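Local structure of peptide methionine sulfoxide reductase msrA/msrB (Neisseria gonorrhoeae, 2H30) at residues Ile43-Ser48 with Thr112-Leu117; Pro80-Glu85 with Ser120-Trp125. The protein probably relays electrons, as a thioredoxin-like domain, from the membrane reductase DsbD to methionine sulfoxide reductases that lie downstream in the same protein. The protein carries 2 engineered substitutions. All coordinates share one frame; numbering follows the deposited sequence.

Interaction 1 (Ile43-Ser48 with Thr112-Leu117); sequences IKFWAS and TIAQNL
Phe45 and Ile113 are brought together by their first torsions. The Phe45 ring stands with CG anti to the carbonyl carbon (chi1 -66°), which carries it out from the strand toward the helix. On Ile113 the methyl CG2, anti to the backbone N, is the branch turned to the ring. CG2 comes in at the ring's edge, near its plane, and lies 3.7 Å from Phe45 CZ and 3.9 Å from CE2; the two side chains cross at about a right angle.

Four residues further on, Leu117 reaches the same end of the ring with CD1, 3.9 Å from Phe45 CZ and oblique to the ring. Ala114 brings its backbone N to 4.1 Å from Phe45 CE2 and its CB to 4.3 Å from CD2 of the same ring. The outer end and one flank of the ring thus meet three residues of the 112-117 segment, with no hydrogen bond passing between the segments. Within its own strand the ring is steadied by Ile43, whose CG2 sits 3.6 Å above one face, offset toward the rim. Van der Waals contact at edge and face together should restrict how far the ring can tilt.

This is the apolar layer of a thioredoxin-type fold, where a helix is laid against a central sheet. Strand 41-45 runs in the sheet's interior between 73-78 and 124-128, and Phe45 also touches Val77 and Ala126 on those neighbours. Helix 112-116 has its first turn tied down by Asp108, which accepts from the backbone N of both Thr112 and Ile113, while Thr19 and Met20 of helix 16-20 pack on Ile113. On the other face of the sheet Lys44 forms a salt bridge with Glu56 of helix 51-64.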
ATOM      1  N   ILE A  43      -0.295  -2.724   3.228  1.00 11.93           N
ATOM      2  CA  ILE A  43      -0.507  -1.540   2.369  1.00 11.56           C
ATOM      3  C   ILE A  43       0.783  -0.777   2.203  1.00 12.11           C
ATOM      4  O   ILE A  43       1.424  -0.428   3.212  1.00 13.02           O
ATOM      5  CB  ILE A  43      -1.508  -0.567   2.993  1.00 13.01           C
ATOM      6  CG1 ILE A  43      -2.841  -1.290   3.259  1.00 13.38           C
ATOM      7  CG2 ILE A  43      -1.697   0.657   2.072  1.00 14.90           C
ATOM      8  CD1 ILE A  43      -3.794  -0.396   4.058  1.00 16.38           C
ATOM      9  N   LYS A  44       1.157  -0.507   0.981  1.00 11.38           N
ATOM     10  CA  LYS A  44       2.350   0.355   0.708  1.00 11.08           C
ATOM     11  C   LYS A  44       1.852   1.752   0.302  1.00 12.42           C
ATOM     12  O   LYS A  44       1.109   1.828  -0.711  1.00 12.01           O
ATOM     13  CB  LYS A  44       3.140  -0.210  -0.469  1.00 12.70           C
ATOM     14  CG  LYS A  44       4.426   0.630  -0.690  1.00 13.83           C
ATOM     15  CD  LYS A  44       5.209   0.111  -1.855  1.00 18.13           C
ATOM     16  CE  LYS A  44       6.689   0.639  -1.646  1.00 21.43           C
ATOM     17  NZ  LYS A  44       7.516  -0.146  -2.490  1.00 25.02           N
ATOM     18  N   PHE A  45       2.273   2.778   1.054  1.00 10.65           N
ATOM     19  CA  PHE A  45       1.962   4.184   0.724  1.00 10.28           C
ATOM     20  C   PHE A  45       3.137   4.730  -0.054  1.00 11.25           C
ATOM     21  O   PHE A  45       4.304   4.565   0.349  1.00 11.92           O
ATOM     22  CB  PHE A  45       1.788   5.008   2.010  1.00 11.92           C
ATOM     23  CG  PHE A  45       0.590   4.584   2.806  1.00 12.78           C
ATOM     24  CD1 PHE A  45       0.654   3.510   3.692  1.00 13.59           C
ATOM     25  CD2 PHE A  45      -0.616   5.224   2.601  1.00 14.25           C
ATOM     26  CE1 PHE A  45      -0.511   3.131   4.404  1.00 16.20           C
ATOM     27  CE2 PHE A  45      -1.780   4.869   3.330  1.00 14.17           C
ATOM     28  CZ  PHE A  45      -1.744   3.821   4.224  1.00 14.21           C
ATOM     29  N   TRP A  46       2.818   5.454  -1.121  1.00 11.00           N
ATOM     30  CA  TRP A  46       3.855   5.993  -1.995  1.00 11.05           C
ATOM     31  C   TRP A  46       3.381   7.248  -2.714  1.00 11.95           C
ATOM     32  O   TRP A  46       2.203   7.622  -2.614  1.00 12.55           O
ATOM     33  CB  TRP A  46       4.304   4.917  -3.003  1.00 11.29           C
ATOM     34  CG  TRP A  46       3.250   4.470  -3.978  1.00 12.09           C
ATOM     35  CD1 TRP A  46       2.242   3.555  -3.737  1.00 13.78           C
ATOM     36  CD2 TRP A  46       3.159   4.814  -5.358  1.00 12.65           C
ATOM     37  NE1 TRP A  46       1.492   3.358  -4.912  1.00 12.33           N
ATOM     38  CE2 TRP A  46       2.025   4.159  -5.893  1.00 12.08           C
ATOM     39  CE3 TRP A  46       3.880   5.701  -6.167  1.00 12.93           C
ATOM     40  CZ2 TRP A  46       1.649   4.260  -7.225  1.00 14.77           C
ATOM     41  CZ3 TRP A  46       3.477   5.831  -7.508  1.00 14.09           C
ATOM     42  CH2 TRP A  46       2.378   5.134  -8.023  1.00 14.17           C
ATOM     43  N   ALA A  47       4.319   7.903  -3.427  1.00 12.83           N
ATOM     44  CA  ALA A  47       4.028   9.073  -4.240  1.00 12.93           C
ATOM     45  C   ALA A  47       4.838   9.042  -5.503  1.00 13.90           C
ATOM     46  O   ALA A  47       5.963   8.519  -5.513  1.00 13.15           O
ATOM     47  CB  ALA A  47       4.321  10.348  -3.490  1.00 14.01           C
ATOM     48  N   SER A  48       4.278   9.703  -6.507  1.00 13.76           N
ATOM     49  CA  SER A  48       4.904   9.753  -7.861  1.00 13.58           C
ATOM     50  C   SER A  48       6.256  10.475  -7.820  1.00 14.65           C
ATOM     51  O   SER A  48       7.112  10.209  -8.674  1.00 17.18           O
ATOM     52  CB  SER A  48       3.982  10.447  -8.851  1.00 15.18           C
ATOM     53  OG  SER A  48       3.818  11.804  -8.468  1.00 16.82           O
ATOM     54  N   THR A 112      -6.673  10.800   2.963  1.00 16.80           N
ATOM     55  CA  THR A 112      -7.411  10.543   4.212  1.00 16.79           C
ATOM     56  C   THR A 112      -6.757   9.463   5.078  1.00 16.30           C
ATOM     57  O   THR A 112      -6.502   9.654   6.269  1.00 16.95           O
ATOM     58  CB  THR A 112      -8.814  10.103   3.892  1.00 17.71           C
ATOM     59  OG1 THR A 112      -9.466  11.254   3.306  1.00 24.19           O
ATOM     60  CG2 THR A 112      -9.551   9.740   5.185  1.00 21.18           C
ATOM     61  N   ILE A 113      -6.397   8.344   4.448  1.00 16.01           N
ATOM     62  CA  ILE A 113      -5.906   7.224   5.256  1.00 14.48           C
ATOM     63  C   ILE A 113      -4.499   7.559   5.757  1.00 13.86           C
ATOM     64  O   ILE A 113      -4.182   7.340   6.930  1.00 14.72           O
ATOM     65  CB  ILE A 113      -5.877   5.957   4.432  1.00 15.90           C
ATOM     66  CG1 ILE A 113      -7.299   5.628   3.972  1.00 18.95           C
ATOM     67  CG2 ILE A 113      -5.132   4.820   5.224  1.00 17.78           C
ATOM     68  CD1 ILE A 113      -7.322   4.587   2.967  1.00 22.48           C
ATOM     69  N   ALA A 114      -3.659   8.137   4.887  1.00 14.33           N
ATOM     70  CA  ALA A 114      -2.335   8.511   5.316  1.00 14.01           C
ATOM     71  C   ALA A 114      -2.397   9.480   6.518  1.00 14.32           C
ATOM     72  O   ALA A 114      -1.657   9.360   7.477  1.00 15.22           O
ATOM     73  CB  ALA A 114      -1.540   9.120   4.116  1.00 15.67           C
ATOM     74  N   GLN A 115      -3.291  10.463   6.440  1.00 15.69           N
ATOM     75  CA  GLN A 115      -3.447  11.381   7.566  1.00 16.11           C
ATOM     76  C   GLN A 115      -3.933  10.652   8.829  1.00 16.37           C
ATOM     77  O   GLN A 115      -3.382  10.900   9.909  1.00 17.47           O
ATOM     78  CB  GLN A 115      -4.427  12.492   7.192  1.00 16.97           C
ATOM     79  CG  GLN A 115      -3.813  13.430   6.179  1.00 19.91           C
ATOM     80  CD  GLN A 115      -4.784  14.522   5.842  1.00 28.02           C
ATOM     81  OE1 GLN A 115      -5.196  15.267   6.731  1.00 32.74           O
ATOM     82  NE2 GLN A 115      -5.233  14.574   4.607  1.00 26.28           N
ATOM     83  N   ASN A 116      -4.927   9.771   8.708  1.00 16.68           N
ATOM     84  CA  ASN A 116      -5.409   8.974   9.854  1.00 18.33           C
ATOM     85  C   ASN A 116      -4.309   8.143  10.489  1.00 16.70           C
ATOM     86  O   ASN A 116      -4.293   7.920  11.676  1.00 16.92           O
ATOM     87  CB  ASN A 116      -6.564   8.049   9.448  1.00 19.21           C
ATOM     88  CG  ASN A 116      -7.824   8.790   9.053  1.00 22.42           C
ATOM     89  OD1 ASN A 116      -8.715   8.194   8.412  1.00 26.77           O
ATOM     90  ND2 ASN A 116      -7.905  10.061   9.390  1.00 23.13           N
ATOM     91  N   LEU A 117      -3.404   7.622   9.648  1.00 15.01           N
ATOM     92  CA  LEU A 117      -2.335   6.789  10.140  1.00 15.23           C
ATOM     93  C   LEU A 117      -1.064   7.549  10.478  1.00 14.42           C
ATOM     94  O   LEU A 117      -0.069   6.924  10.886  1.00 15.29           O
ATOM     95  CB  LEU A 117      -2.059   5.637   9.140  1.00 14.17           C
ATOM     96  CG  LEU A 117      -3.232   4.729   8.820  1.00 19.10           C
ATOM     97  CD1 LEU A 117      -2.751   3.514   7.961  1.00 20.23           C
ATOM     98  CD2 LEU A 117      -3.923   4.239   9.999  1.00 20.74           C
TER

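Interaction 2 (Pro80-Glu85 with Ser120-Trp125)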
ATOM      1  N   PRO A  80      -3.636  11.467  -4.241  1.00 16.52           N
ATOM      2  CA  PRO A  80      -3.646  12.703  -5.066  1.00 16.91           C
ATOM      3  C   PRO A  80      -3.915  13.961  -4.242  1.00 18.34           C
ATOM      4  O   PRO A  80      -4.778  13.976  -3.367  1.00 19.78           O
ATOM      5  CB  PRO A  80      -4.781  12.439  -6.068  1.00 17.22           C
ATOM      6  CG  PRO A  80      -4.754  10.916  -6.279  1.00 16.82           C
ATOM      7  CD  PRO A  80      -4.481  10.418  -4.826  1.00 15.47           C
ATOM      8  N   GLY A  81      -3.126  15.002  -4.489  1.00 18.05           N
ATOM      9  CA  GLY A  81      -3.360  16.250  -3.775  1.00 19.88           C
ATOM     10  C   GLY A  81      -2.827  16.357  -2.382  1.00 21.12           C
ATOM     11  O   GLY A  81      -2.965  17.393  -1.746  1.00 23.95           O
ATOM     12  N   PHE A  82      -2.154  15.315  -1.889  1.00 18.90           N
ATOM     13  CA  PHE A  82      -1.629  15.275  -0.556  1.00 17.97           C
ATOM     14  C   PHE A  82      -0.110  15.212  -0.653  1.00 18.84           C
ATOM     15  O   PHE A  82       0.425  14.475  -1.519  1.00 18.30           O
ATOM     16  CB  PHE A  82      -2.152  13.991   0.132  1.00 19.27           C
ATOM     17  CG  PHE A  82      -1.612  13.782   1.489  1.00 17.37           C
ATOM     18  CD1 PHE A  82      -1.925  14.674   2.539  1.00 19.03           C
ATOM     19  CD2 PHE A  82      -0.841  12.653   1.785  1.00 17.69           C
ATOM     20  CE1 PHE A  82      -1.449  14.422   3.836  1.00 20.21           C
ATOM     21  CE2 PHE A  82      -0.353  12.418   3.057  1.00 17.43           C
ATOM     22  CZ  PHE A  82      -0.634  13.304   4.123  1.00 21.03           C
ATOM     23  N   LEU A  83       0.590  15.972   0.193  1.00 20.08           N
ATOM     24  CA  LEU A  83       2.046  16.048   0.187  1.00 20.69           C
ATOM     25  C   LEU A  83       2.603  16.259  -1.233  1.00 21.52           C
ATOM     26  O   LEU A  83       3.589  15.576  -1.660  1.00 22.31           O
ATOM     27  CB  LEU A  83       2.685  14.815   0.838  1.00 21.42           C
ATOM     28  CG  LEU A  83       2.325  14.542   2.304  1.00 24.26           C
ATOM     29  CD1 LEU A  83       2.907  13.202   2.826  1.00 28.92           C
ATOM     30  CD2 LEU A  83       2.810  15.669   3.216  1.00 26.37           C
ATOM     31  N   HIS A  84       1.969  17.173  -1.969  1.00 22.11           N
ATOM     32  CA  HIS A  84       2.398  17.591  -3.316  1.00 22.85           C
ATOM     33  C   HIS A  84       2.306  16.510  -4.375  1.00 21.72           C
ATOM     34  O   HIS A  84       2.864  16.650  -5.487  1.00 22.63           O
ATOM     35  CB  HIS A  84       3.791  18.249  -3.314  1.00 25.46           C
ATOM     36  CG  HIS A  84       3.881  19.415  -2.381  1.00 32.24           C
ATOM     37  ND1 HIS A  84       3.215  20.603  -2.612  1.00 37.97           N
ATOM     38  CD2 HIS A  84       4.513  19.558  -1.190  1.00 38.17           C
ATOM     39  CE1 HIS A  84       3.451  21.434  -1.611  1.00 39.88           C
ATOM     40  NE2 HIS A  84       4.227  20.822  -0.731  1.00 40.86           N
ATOM     41  N   GLU A  85       1.553  15.435  -4.052  1.00 18.06           N
ATOM     42  CA  GLU A  85       1.213  14.502  -5.108  1.00 17.44           C
ATOM     43  C   GLU A  85       0.353  15.191  -6.163  1.00 18.27           C
ATOM     44  O   GLU A  85      -0.422  16.158  -5.828  1.00 20.19           O
ATOM     45  CB  GLU A  85       0.463  13.276  -4.492  1.00 16.15           C
ATOM     46  CG  GLU A  85       0.009  12.256  -5.509  1.00 17.24           C
ATOM     47  CD  GLU A  85       1.183  11.638  -6.252  1.00 17.84           C
ATOM     48  OE1 GLU A  85       1.562  12.183  -7.332  1.00 16.42           O
ATOM     49  OE2 GLU A  85       1.725  10.644  -5.745  1.00 15.81           O
ATOM     50  N   SER A 120       3.831  10.252   6.937  1.00 19.08           N
ATOM     51  CA  SER A 120       4.373  11.512   6.426  1.00 21.38           C
ATOM     52  C   SER A 120       5.580  11.314   5.513  1.00 22.10           C
ATOM     53  O   SER A 120       6.084  12.297   4.882  1.00 24.22           O
ATOM     54  CB  SER A 120       4.786  12.479   7.593  1.00 22.29           C
ATOM     55  OG  SER A 120       5.638  11.769   8.493  1.00 29.27           O
ATOM     56  N   VAL A 121       6.070  10.066   5.480  1.00 19.42           N
ATOM     57  CA  VAL A 121       7.255   9.749   4.699  1.00 18.92           C
ATOM     58  C   VAL A 121       6.970   8.555   3.825  1.00 16.26           C
ATOM     59  O   VAL A 121       6.187   7.706   4.179  1.00 16.60           O
ATOM     60  CB  VAL A 121       8.516   9.546   5.528  1.00 21.41           C
ATOM     61  CG1 VAL A 121       8.809  10.773   6.445  1.00 24.00           C
ATOM     62  CG2 VAL A 121       8.511   8.299   6.275  1.00 24.96           C
ATOM     63  N   TYR A 122       7.585   8.566   2.665  1.00 14.45           N
ATOM     64  CA  TYR A 122       7.385   7.469   1.702  1.00 14.45           C
ATOM     65  C   TYR A 122       8.700   6.836   1.337  1.00 14.34           C
ATOM     66  O   TYR A 122       9.779   7.533   1.306  1.00 16.92           O
ATOM     67  CB  TYR A 122       6.761   8.012   0.432  1.00 13.87           C
ATOM     68  CG  TYR A 122       5.373   8.617   0.586  1.00 13.85           C
ATOM     69  CD1 TYR A 122       4.367   7.951   1.310  1.00 15.39           C
ATOM     70  CD2 TYR A 122       5.054   9.800  -0.035  1.00 16.19           C
ATOM     71  CE1 TYR A 122       3.052   8.471   1.363  1.00 15.53           C
ATOM     72  CE2 TYR A 122       3.750  10.331   0.058  1.00 15.53           C
ATOM     73  CZ  TYR A 122       2.782   9.639   0.738  1.00 15.21           C
ATOM     74  OH  TYR A 122       1.499  10.083   0.805  1.00 16.45           O
ATOM     75  N   PRO A 123       8.652   5.544   1.015  1.00 13.90           N
ATOM     76  CA  PRO A 123       7.476   4.677   1.221  1.00 12.17           C
ATOM     77  C   PRO A 123       7.267   4.447   2.711  1.00 13.02           C
ATOM     78  O   PRO A 123       8.176   4.665   3.521  1.00 13.34           O
ATOM     79  CB  PRO A 123       7.906   3.347   0.582  1.00 15.58           C
ATOM     80  CG  PRO A 123       9.406   3.429   0.479  1.00 16.00           C
ATOM     81  CD  PRO A 123       9.852   4.820   0.540  1.00 14.66           C
ATOM     82  N   SER A 124       6.054   4.059   3.046  1.00 12.33           N
ATOM     83  CA  SER A 124       5.781   3.486   4.364  1.00 10.34           C
ATOM     84  C   SER A 124       4.774   2.388   4.167  1.00 11.72           C
ATOM     85  O   SER A 124       4.109   2.324   3.106  1.00 12.48           O
ATOM     86  CB  SER A 124       5.139   4.519   5.313  1.00 12.87           C
ATOM     87  OG  SER A 124       6.136   5.456   5.754  1.00 15.17           O
ATOM     88  N   TRP A 125       4.679   1.517   5.170  1.00 12.16           N
ATOM     89  CA  TRP A 125       3.784   0.341   5.061  1.00 11.44           C
ATOM     90  C   TRP A 125       2.884   0.267   6.257  1.00 14.14           C
ATOM     91  O   TRP A 125       3.302   0.670   7.357  1.00 15.32           O
ATOM     92  CB  TRP A 125       4.645  -0.916   5.037  1.00 12.56           C
ATOM     93  CG  TRP A 125       5.470  -1.027   3.739  1.00 12.78           C
ATOM     94  CD1 TRP A 125       6.698  -0.404   3.454  1.00 14.35           C
ATOM     95  CD2 TRP A 125       5.169  -1.860   2.636  1.00 13.35           C
ATOM     96  NE1 TRP A 125       7.111  -0.810   2.187  1.00 14.09           N
ATOM     97  CE2 TRP A 125       6.194  -1.687   1.664  1.00 15.47           C
ATOM     98  CE3 TRP A 125       4.087  -2.686   2.335  1.00 14.53           C
ATOM     99  CZ2 TRP A 125       6.183  -2.386   0.429  1.00 13.33           C
ATOM    100  CZ3 TRP A 125       4.065  -3.394   1.111  1.00 12.45           C
ATOM    101  CH2 TRP A 125       5.118  -3.218   0.158  1.00 13.42           C
TER
HETATM  102  O   HOH W   1       1.033  11.799  -1.298  1.00 17.26           O
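Phe82 and Leu83 make the contact with Ser120 and Tyr122, and the loop that presents them is set up from Pro80 onward. The Pro80 carbonyl is held by Asn109 ND2. Gly81 follows with a positive phi, and its N bonds to Glu85 O at 3.2 Å, drawing the two ends of the loop together.

Phe82 begins a type I' turn closed by Glu85 N on Phe82 O (2.9 Å). That same carbonyl oxygen accepts a second bond, from a water at 2.8 Å whose other partner is Tyr122 OH, also 2.8 Å away. With CG anti to the backbone N (chi1 176°), the Phe82 ring turns its CD2 edge to the tyrosine oxygen, which lies near the ring plane, 3.6 Å from CD2. Phe82 thus meets the phenol oxygen twice, directly through its ring edge and through water from its own carbonyl.

Tyr122 precedes Pro123, whose cis peptide bond marks the cis-proline loop that in thioredoxin folds faces the redox-active cysteines; both residues touch Cys53 of the CxxC pair that is probably the redox centre. Ser124, where strand 124-128 begins, donates from OG back to Val121 O (2.7 Å), from 41° out of the carbonyl plane.

Leu83, the first of the two corner residues of the turn, uses CD1: it lies 3.9 Å from Ser120 O and 4.1 Å from Tyr122 CE2, oblique to the tyrosine ring, while its CG leans over a face of Phe82. After the second corner, His84, the chain comes to Glu85, whose OE1 takes a hydrogen bond from Ser48 OG.

Overall arrangement
Interaction 1 is buried, with apolar side-chain contacts and no hydrogen bond across it, its ring edge and methyl groups filling the space between sheet and helix. Interaction 2 is a surface contact between loops, in which a bridging water works beside the apolar touches. Their centres are only about 6 Å apart, and they share the sheet, since strands 41-45 and 124-128 are neighbours joined by Phe45 N and Ser124 O at 2.8 Å. A second tie is Gln115 CG, 3.5 Å from Phe82 CE1, which leans helix 112-116 against the 80-85 loop. The contrast follows depth: the buried contact is apolar, whereas the one near the surface includes a water bridging a carbonyl and a phenol.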